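Local coordinates for 3,5-epimerase/4-reductase (Arabidopsis thaliana, PDB 4QQR) that catalyses the 3,5-epimerisation of dTDP-4-keto-6-deoxy-glucose and the NADPH-dependent 4-reduction that follows, giving dTDP-beta-L-rhamnose, and also makes UDP-beta-L-rhamnose, at the interface of chains A and B. Coordinates in Å, arbitrary orientation; residue numbers count along the deposited sequence, not the author numbering. Chains: chain A/B, 3,5-epimerase/4-reductase.

Contact 1: the interface of chains A and B. Residues chain A 80-81, 83-84, 87, 143; chain B 99, 102, 157-159.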
loop_
_atom_site.group_PDB
_atom_site.type_symbol
_atom_site.label_atom_id
_atom_site.label_comp_id
_atom_site.label_asym_id
_atom_site.label_seq_id
_atom_site.Cartn_x
_atom_site.Cartn_y
_atom_site.Cartn_z
ATOM N N GLU A 80 5.103 11.075 -11.949
ATOM C CA GLU A 80 3.872 10.327 -11.810
ATOM C C GLU A 80 3.864 9.026 -12.606
ATOM O O GLU A 80 3.612 7.963 -12.031
ATOM C CB GLU A 80 2.672 11.216 -12.120
ATOM C CG GLU A 80 2.562 12.326 -11.102
ATOM C CD GLU A 80 1.455 13.296 -11.411
ATOM O OE1 GLU A 80 0.694 13.036 -12.374
ATOM O OE2 GLU A 80 1.354 14.315 -10.694
ATOM N N SER A 81 4.177 9.094 -13.899
ATOM C CA SER A 81 4.213 7.886 -14.732
ATOM C C SER A 81 5.145 6.814 -14.155
ATOM O O SER A 81 4.893 5.621 -14.308
ATOM C CB SER A 81 4.615 8.191 -16.179
ATOM O OG SER A 81 3.958 9.338 -16.695
ATOM N N LYS A 83 6.188 6.614 -10.768
ATOM C CA LYS A 83 5.632 6.192 -9.493
ATOM C C LYS A 83 4.490 5.208 -9.742
ATOM O O LYS A 83 4.429 4.144 -9.107
ATOM C CB LYS A 83 5.118 7.397 -8.698
ATOM C CG LYS A 83 6.182 8.268 -8.051
ATOM C CD LYS A 83 5.524 9.542 -7.565
ATOM C CE LYS A 83 6.347 10.275 -6.515
ATOM N NZ LYS A 83 5.759 11.644 -6.295
ATOM N N VAL A 84 3.593 5.566 -10.666
ATOM C CA VAL A 84 2.424 4.738 -10.955
ATOM C C VAL A 84 2.891 3.387 -11.452
ATOM O O VAL A 84 2.352 2.351 -11.063
ATOM C CB VAL A 84 1.448 5.394 -11.983
ATOM C CG1 VAL A 84 0.492 4.366 -12.561
ATOM C CG2 VAL A 84 0.661 6.525 -11.332
ATOM N N ILE A 87 3.743 1.181 -8.678
ATOM C CA ILE A 87 2.569 0.833 -7.892
ATOM C C ILE A 87 1.812 -0.315 -8.544
ATOM O O ILE A 87 1.278 -1.187 -7.862
ATOM C CB ILE A 87 1.620 2.034 -7.726
ATOM C CG1 ILE A 87 2.225 3.064 -6.772
ATOM C CG2 ILE A 87 0.264 1.573 -7.219
ATOM C CD1 ILE A 87 1.421 4.340 -6.662
ATOM N N PHE A 143 9.517 8.202 -1.987
ATOM C CA PHE A 143 8.426 7.384 -2.530
ATOM C C PHE A 143 8.734 5.886 -2.576
ATOM O O PHE A 143 7.960 5.063 -2.076
ATOM C CB PHE A 143 8.044 7.855 -3.931
ATOM C CG PHE A 143 7.167 6.886 -4.673
ATOM C CD1 PHE A 143 5.788 6.866 -4.450
ATOM C CD2 PHE A 143 7.719 5.980 -5.592
ATOM C CE1 PHE A 143 4.976 5.973 -5.127
ATOM C CE2 PHE A 143 6.914 5.086 -6.278
ATOM C CZ PHE A 143 5.534 5.083 -6.048
ATOM N N ASP B 99 -5.502 2.976 -12.027
ATOM C CA ASP B 99 -4.511 2.885 -13.093
ATOM C C ASP B 99 -5.147 2.899 -14.485
ATOM O O ASP B 99 -4.792 3.702 -15.348
ATOM C CB ASP B 99 -3.714 1.593 -12.917
ATOM C CG ASP B 99 -2.591 1.456 -13.923
ATOM O OD1 ASP B 99 -2.883 1.226 -15.116
ATOM O OD2 ASP B 99 -1.412 1.570 -13.522
ATOM N N ARG B 102 -6.734 6.063 -15.355
ATOM C CA ARG B 102 -5.701 7.041 -15.666
ATOM C C ARG B 102 -5.179 6.845 -17.084
ATOM O O ARG B 102 -5.048 7.811 -17.838
ATOM C CB ARG B 102 -4.556 6.956 -14.659
ATOM C CG ARG B 102 -3.467 7.984 -14.887
ATOM C CD ARG B 102 -2.342 7.818 -13.888
ATOM N NE ARG B 102 -1.271 8.771 -14.132
ATOM C CZ ARG B 102 -0.269 8.542 -14.976
ATOM N NH1 ARG B 102 -0.221 7.390 -15.644
ATOM N NH2 ARG B 102 0.686 9.454 -15.148
ATOM N N ASN B 157 -0.684 9.938 -6.416
ATOM C CA ASN B 157 0.125 9.933 -7.636
ATOM C C ASN B 157 -0.702 9.772 -8.912
ATOM O O ASN B 157 -0.150 9.685 -10.014
ATOM C CB ASN B 157 1.186 8.844 -7.564
ATOM C CG ASN B 157 2.060 8.962 -6.326
ATOM O OD1 ASN B 157 2.688 9.995 -6.076
ATOM N ND2 ASN B 157 2.084 7.905 -5.531
ATOM N N TYR B 158 -2.025 9.749 -8.753
ATOM C CA TYR B 158 -2.943 9.545 -9.865
ATOM C C TYR B 158 -3.750 10.811 -10.108
ATOM O O TYR B 158 -4.836 10.990 -9.541
ATOM C CB TYR B 158 -3.882 8.372 -9.578
ATOM C CG TYR B 158 -3.202 7.026 -9.449
ATOM C CD1 TYR B 158 -3.332 6.065 -10.449
ATOM C CD2 TYR B 158 -2.448 6.703 -8.321
ATOM C CE1 TYR B 158 -2.720 4.828 -10.338
ATOM C CE2 TYR B 158 -1.838 5.463 -8.208
ATOM C CZ TYR B 158 -1.981 4.538 -9.219
ATOM O OH TYR B 158 -1.381 3.312 -9.112
ATOM N N GLU B 159 -3.220 11.677 -10.963
ATOM C CA GLU B 159 -3.804 12.992 -11.229
ATOM C C GLU B 159 -5.313 12.992 -11.504
ATOM O O GLU B 159 -5.978 13.995 -11.281
ATOM C CB GLU B 159 -3.090 13.639 -12.412
ATOM C CG GLU B 159 -3.272 12.843 -13.700
ATOM C CD GLU B 159 -2.557 13.461 -14.867
ATOM O OE1 GLU B 159 -2.412 14.707 -14.883
ATOM O OE2 GLU B 159 -2.130 12.699 -15.760
#
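This is the outer part of an interface between two copies in the deposited assembly, probably that of a dimer. The start of one helix of chain A meets a short loop and a helix of chain B. The apolar core is A:Val84 against the phenol ring of B:Tyr158. The CG2 methyl of A:Val84 lies over the centre of one ring face, 3.9 Å from the centroid of B:Tyr158, a CH-pi contact. CG2 is held beside the backbone N, while CG1 is anti to it (chi1 163°) and points to the carboxylate of B:Asp99. There A:Val84 CG1 and B:Asp99 OD2 are 3.5 Å apart. A:Ile87 meets B:Tyr158 tip to tip, with A:Ile87 CD1 3.8 Å from B:Tyr158 CE2.

B:Asn157 wedges between A:Lys83, A:Ile87 and A:Phe143. Its side chain crosses the extended A:Lys83 at about a right angle. The amide oxygen B:Asn157 OD1 accepts a weak hydrogen bond from A:Lys83 NZ at 3.5 Å. The amide nitrogen turns the other way, with B:Asn157 ND2 3.5 Å from A:Phe143 CE1. Ring and amide planes are 88° apart. A:Lys83 CG in turn covers the centre of one A:Phe143 face. The backbone carbonyl O of B:Asn157 faces A:Val84 CG2 and the A:Glu80 chain.

Charged groups form the rim without direct pairing. B:Arg102, extended from CG to NE, turns at chi4 (-87°) and brings its guanidinium edge to A:Ser81, with B:Arg102 NH2 3.6 Å from A:Ser81 OG. A:Val84 CG2 sits above the guanidinium plane. A:Glu80 OE1 and B:Glu159 OE1 are 4.3 Å apart. If both carboxylates are charged they would repel, and B:Arg102 NH2, 4.5 Å from A:Glu80 OE1, may offset this.

In the fold, chain A supplies the first turns of helix 80-103 and the start of helix 143-155. Chain B supplies the end of helix 80-104 and the loop that follows helix 143-155.

Contact 2: the interface of chains A and B. Residues chain A 87, 91, 146-147, 150; chain B 95, 150, 153-154.
B:Leu154 forms the apolar centre, set between two helices of chain A. Its CG is anti to the carbonyl carbon (chi1 -67°), and this puts its two methyls among A:Ile87, A:Val91 and A:Met150. B:Leu154 and A:Ile87 run alongside, antiparallel, with B:Leu154 CD2 3.8 Å from A:Ile87 CD1. The other methyl, B:Leu154 CD1, meets A:Val91 tip to tip, 4.1 Å from A:Val91 CG1. A:Met150 arrives on an extended chain, and its thioether SD lies 3.8 Å from B:Leu154 CG.

To one side, B:Leu95 crosses both A:Val91 and A:Ile87 at about a right angle. B:Leu95 CD1 is 3.6 Å from A:Val91 CG1, the branch anti to the backbone N (chi1 -177°). The same methyl also faces A:Ile87 CG2.

On the other side the two extended Met150 chains point at each other and overlap, A:Met150 SD lying 4.1 Å from B:Met150 CB. The A:Met150 terminal methyl CE continues to B:Glu153, crossing it at about a right angle, 3.8 Å from B:Glu153 CB.

The polar rim is loosely joined. B:Glu153, its CG anti to the backbone N, bends at chi2 (50°) and turns its carboxylate toward A:Lys146. A:Lys146 NZ and B:Glu153 OE2 stay 5.1 Å apart, so any attraction is long-range.

Cohesion here thus comes from close packing of methyls and thioethers. The helices 80-103 and 143-155 of chain A and their counterparts in chain B probably form a four-helix bundle, as in extended SDR enzymes. The patch would contribute apolar packing to such a dimer. Helix 143-155 carries the catalytic YXXXK motif, so the contact packs against an active-site helix.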
loop_
_atom_site.group_PDB
_atom_site.type_symbol
_atom_site.label_atom_id
_atom_site.label_comp_id
_atom_site.label_asym_id
_atom_site.label_seq_id
_atom_site.Cartn_x
_atom_site.Cartn_y
_atom_site.Cartn_z
ATOM N N ILE A 87 3.743 1.181 -8.678
ATOM C CA ILE A 87 2.569 0.833 -7.892
ATOM C C ILE A 87 1.812 -0.315 -8.544
ATOM O O ILE A 87 1.278 -1.187 -7.862
ATOM C CB ILE A 87 1.620 2.034 -7.726
ATOM C CG1 ILE A 87 2.225 3.064 -6.772
ATOM C CG2 ILE A 87 0.264 1.573 -7.219
ATOM C CD1 ILE A 87 1.421 4.340 -6.662
ATOM N N VAL A 91 3.189 -2.991 -6.029
ATOM C CA VAL A 91 2.077 -3.027 -5.113
ATOM C C VAL A 91 0.992 -3.972 -5.642
ATOM O O VAL A 91 0.881 -5.106 -5.175
ATOM C CB VAL A 91 1.521 -1.610 -4.816
ATOM C CG1 VAL A 91 0.409 -1.684 -3.816
ATOM C CG2 VAL A 91 2.610 -0.722 -4.260
ATOM N N LYS A 146 8.775 4.450 1.007
ATOM C CA LYS A 146 7.489 4.373 1.671
ATOM C C LYS A 146 6.684 3.238 1.038
ATOM O O LYS A 146 6.031 2.456 1.731
ATOM C CB LYS A 146 6.759 5.709 1.545
ATOM C CG LYS A 146 5.789 6.010 2.678
ATOM C CD LYS A 146 5.115 7.372 2.479
ATOM C CE LYS A 146 6.105 8.411 1.932
ATOM N NZ LYS A 146 6.178 9.624 2.782
ATOM N N THR A 147 6.776 3.133 -0.285
ATOM C CA THR A 147 6.007 2.144 -1.030
ATOM C C THR A 147 6.410 0.705 -0.695
ATOM O O THR A 147 5.543 -0.150 -0.434
ATOM C CB THR A 147 6.095 2.396 -2.542
ATOM O OG1 THR A 147 5.605 3.712 -2.829
ATOM C CG2 THR A 147 5.262 1.394 -3.297
ATOM N N MET A 150 5.119 -0.177 2.733
ATOM C CA MET A 150 3.685 -0.489 2.610
ATOM C C MET A 150 3.407 -1.930 2.186
ATOM O O MET A 150 2.684 -2.661 2.879
ATOM C CB MET A 150 2.985 0.448 1.616
ATOM C CG MET A 150 3.024 1.925 1.992
ATOM S SD MET A 150 2.002 2.951 0.917
ATOM C CE MET A 150 1.917 4.474 1.865
ATOM N N LEU B 95 -6.409 0.256 -6.706
ATOM C CA LEU B 95 -5.231 0.723 -7.429
ATOM C C LEU B 95 -5.290 0.345 -8.913
ATOM O O LEU B 95 -4.861 1.108 -9.767
ATOM C CB LEU B 95 -3.970 0.180 -6.768
ATOM C CG LEU B 95 -3.629 0.871 -5.444
ATOM C CD1 LEU B 95 -2.446 0.221 -4.766
ATOM C CD2 LEU B 95 -3.346 2.329 -5.692
ATOM N N MET B 150 -2.831 3.863 3.649
ATOM C CA MET B 150 -1.887 3.440 2.604
ATOM C C MET B 150 -2.420 3.745 1.198
ATOM O O MET B 150 -1.732 4.379 0.387
ATOM C CB MET B 150 -1.561 1.941 2.714
ATOM C CG MET B 150 -0.686 1.525 3.894
ATOM S SD MET B 150 -0.342 -0.259 3.850
ATOM C CE MET B 150 0.211 -0.578 5.511
ATOM N N GLU B 153 -2.647 7.506 0.424
ATOM C CA GLU B 153 -1.319 8.020 0.126
ATOM C C GLU B 153 -0.943 7.662 -1.313
ATOM O O GLU B 153 -0.621 8.544 -2.113
ATOM C CB GLU B 153 -0.284 7.474 1.119
ATOM C CG GLU B 153 1.113 8.092 0.995
ATOM C CD GLU B 153 1.118 9.634 0.986
ATOM O OE1 GLU B 153 0.383 10.242 1.800
ATOM O OE2 GLU B 153 1.873 10.242 0.172
ATOM N N LEU B 154 -1.006 6.374 -1.648
ATOM C CA LEU B 154 -0.680 5.937 -3.003
ATOM C C LEU B 154 -1.494 6.655 -4.098
ATOM O O LEU B 154 -0.923 7.053 -5.123
ATOM C CB LEU B 154 -0.797 4.410 -3.134
ATOM C CG LEU B 154 0.210 3.553 -2.361
ATOM C CD1 LEU B 154 -0.178 2.075 -2.355
ATOM C CD2 LEU B 154 1.584 3.734 -2.958
#

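The C-alpha centres of contact 1 and contact 2 lie about 10 Å apart, and A:Ile87 belongs to both. The two are neighbouring stretches of one continuous surface, built in each chain from the helix that starts at residue 80 and helix 143-155, and, in contact 1, the loop after it in chain B. Contact 1 is the more mixed and polar margin, and contact 2 the apolar interior. The interface is two-fold symmetric. Met150 from both chains suggests that contact 2 lies nearer the axis. The zinc ligands A:Asp77 and A:Cys79 precede helix 80-103, and A:His82 lies in its first turn.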